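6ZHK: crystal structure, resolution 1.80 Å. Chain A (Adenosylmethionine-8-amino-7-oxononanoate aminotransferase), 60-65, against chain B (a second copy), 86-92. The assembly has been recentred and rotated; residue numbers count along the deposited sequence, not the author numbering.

Chain A, residues 60-65: SSIWCN
Chain B 86-92: CHSTLLG

A tight left-handed turn of chain A lies against an extended strip of chain B, and the contact works by packing and water, with no direct hydrogen bond between the stretches. From Ser A60 to Trp A63 the backbone has positive phi throughout (54/45, 53/42, 72/50 and 79/27), coiling the chain the opposite way to an ordinary helix. Cys A64 (-119/-25) and Asn A65 (-79/126) leave the coil. The turn's carbonyl anchor is Ser A60 O, which accepts from Cys A64 N at 3.1 Å, from Asn A65 N at 3.0 Å and weakly from Trp A63 N at 3.2 Å. Chain B runs extended through His B87 (-152/131), Ser B88 (-142/164) and Thr B89 (-77/155), then bends at Leu B90 (-100/0) and continues through Leu B91 (-76/96) to Gly B92, whose phi of 76° by itself favours glycine. Taken end to end, the two stretches run in roughly opposite directions. The nearest CA atoms are those of Ser A61 and Ser B88, 5.4 Å apart.

Packing begins with small residues. Ser A61 (m) points its CB toward chain B and lies close to its backbone: Ser A61 OG is 3.8 Å from His B87 O and 4.0 Å from Ser B88 CA. The first pair is a contact, and OG finds its hydrogen bonding elsewhere in the structure. Ser B88 (p) points sideways, adding little area. Next, Ile A62, with chi1 between wells at -34° and chi2 m, gives up 60 Å² to chain B, the largest share of any residue. Ile A62 CG1 comes within 3.3 Å of Thr B89 OG1, while Ile A62 CD1 makes an apolar contact at 4.4 Å with Leu B91 CB. Thr B89 and Leu B91 (m, p) both point toward chain A, whereas Leu B90, between them, points away.

His B87 (t, chi2 67°) supplies the aromatic contact. Cys A64 (p) brings SG to 4.1 Å from His B87 CD2; the sulfur lies 5.1 Å from the ring centroid and 61° off the ring normal, an oblique approach. Ser A61 CB, 4.2 Å from His B87 CD2, is likewise oblique to the ring.

Two waters complete the joint. The first donates to Ser A61 O at 2.8 Å and also hydrogen-bonds His B87 NE2 at 3.0 Å and Thr B89 OG1 at 2.7 Å, so one solvent molecule ties a backbone carbonyl of one chain to two side chains of the other. Thr B89 (t) suits this site because its hydroxyl has a second task: OG1 accepts from Leu B91 N at 3.0 Å, with a nearly straight angle of 169°, bracing the bend. The second water accepts from Asn A65 ND2 at 3.1 Å and donates to His B87 O at 2.9 Å; Asn A65 (t, chi2 -70°) thereby reaches chain B through solvent.

Together the stretches bury 253 Å². Ile A62, Ser A61, His B87, Thr B89 and Leu B91 supply most of the packed surface and, like Cys A64, are buried in the assembly; ordered water carries the polar links.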

# COMPACT_ATOMS: atom_id res chain seq x y z
N SER A 60 -2.76 0.52 -20.66
CA SER A 60 -3.09 -0.57 -19.76
C SER A 60 -3.47 -0.08 -18.38
O SER A 60 -3.08 -0.70 -17.40
CB SER A 60 -1.93 -1.53 -19.67
OG SER A 60 -1.79 -2.20 -20.92
N SER A 61 -4.31 0.97 -18.30
CA SER A 61 -4.77 1.45 -16.99
C SER A 61 -3.55 1.74 -16.07
O SER A 61 -3.59 1.47 -14.86
CB SER A 61 -5.85 0.59 -16.34
OG SER A 61 -6.97 0.38 -17.22
N ILE A 62 -2.52 2.35 -16.69
CA ILE A 62 -1.28 2.76 -16.03
C ILE A 62 -0.46 1.50 -15.70
O ILE A 62 0.04 1.30 -14.55
CB ILE A 62 -1.49 3.73 -14.84
CG1 ILE A 62 -2.65 4.72 -15.01
CG2 ILE A 62 -0.15 4.43 -14.44
CD1 ILE A 62 -2.46 5.73 -16.12
N TRP A 63 -0.31 0.66 -16.74
CA TRP A 63 0.82 -0.25 -16.89
C TRP A 63 0.58 -1.48 -15.98
O TRP A 63 1.56 -2.16 -15.63
CB TRP A 63 2.18 0.41 -16.56
CG TRP A 63 2.44 1.81 -17.07
CD1 TRP A 63 1.72 2.53 -17.98
CD2 TRP A 63 3.49 2.69 -16.62
NE1 TRP A 63 2.27 3.79 -18.14
CE2 TRP A 63 3.33 3.93 -17.29
CE3 TRP A 63 4.53 2.56 -15.69
CZ2 TRP A 63 4.19 5.00 -17.08
CZ3 TRP A 63 5.39 3.62 -15.47
CH2 TRP A 63 5.24 4.81 -16.20
N CYS A 64 -0.68 -1.79 -15.71
CA CYS A 64 -1.01 -3.01 -14.96
C CYS A 64 -1.90 -4.01 -15.71
O CYS A 64 -1.96 -5.20 -15.33
CB CYS A 64 -1.64 -2.66 -13.61
SG CYS A 64 -3.26 -1.86 -13.76
N ASN A 65 -2.69 -3.55 -16.69
CA ASN A 65 -3.67 -4.47 -17.28
C ASN A 65 -2.96 -5.38 -18.28
O ASN A 65 -2.30 -4.90 -19.16
CB ASN A 65 -4.83 -3.67 -17.88
CG ASN A 65 -5.87 -4.59 -18.50
OD1 ASN A 65 -5.64 -5.22 -19.53
ND2 ASN A 65 -6.94 -4.81 -17.75
N CYS B 86 -12.93 -4.42 -13.13
CA CYS B 86 -12.25 -4.59 -11.84
C CYS B 86 -11.39 -3.36 -11.56
O CYS B 86 -11.32 -2.92 -10.42
CB CYS B 86 -11.36 -5.82 -11.91
SG CYS B 86 -12.31 -7.37 -11.91
N HIS B 87 -10.73 -2.84 -12.60
CA HIS B 87 -9.90 -1.68 -12.34
C HIS B 87 -9.76 -0.78 -13.58
O HIS B 87 -9.24 -1.24 -14.62
CB HIS B 87 -8.49 -2.09 -11.93
CG HIS B 87 -7.69 -0.88 -11.59
ND1 HIS B 87 -7.96 -0.07 -10.48
CD2 HIS B 87 -6.73 -0.23 -12.30
CE1 HIS B 87 -7.18 1.00 -10.50
NE2 HIS B 87 -6.41 0.92 -11.60
N SER B 88 -9.99 0.51 -13.36
CA SER B 88 -9.47 1.55 -14.27
C SER B 88 -9.02 2.75 -13.44
O SER B 88 -9.51 2.93 -12.33
CB SER B 88 -10.46 1.99 -15.32
OG SER B 88 -11.54 2.67 -14.65
N THR B 89 -8.23 3.64 -14.05
CA THR B 89 -7.41 4.58 -13.27
C THR B 89 -8.22 5.75 -12.70
O THR B 89 -9.17 6.24 -13.33
CB THR B 89 -6.20 5.05 -14.11
OG1 THR B 89 -5.28 5.56 -13.16
CG2 THR B 89 -6.56 6.10 -15.14
N LEU B 90 -7.69 6.33 -11.59
CA LEU B 90 -8.05 7.68 -11.16
C LEU B 90 -7.02 8.75 -11.58
O LEU B 90 -7.20 9.94 -11.28
CB LEU B 90 -8.30 7.69 -9.65
CG LEU B 90 -9.79 7.55 -9.27
CD1 LEU B 90 -10.43 6.23 -9.73
CD2 LEU B 90 -10.05 7.80 -7.80
N LEU B 91 -5.93 8.36 -12.26
CA LEU B 91 -4.96 9.35 -12.70
C LEU B 91 -5.56 10.06 -13.92
O LEU B 91 -5.50 9.50 -15.03
CB LEU B 91 -3.62 8.66 -13.04
CG LEU B 91 -2.70 8.39 -11.83
CD1 LEU B 91 -3.13 7.11 -11.11
CD2 LEU B 91 -1.23 8.29 -12.28
N GLY B 92 -6.19 11.22 -13.71
CA GLY B 92 -6.71 12.03 -14.83
C GLY B 92 -8.01 11.45 -15.41
O GLY B 92 -8.47 11.90 -16.44
O HOH W 1 -4.48 2.98 -12.72
O HOH W 2 -7.09 -3.07 -15.14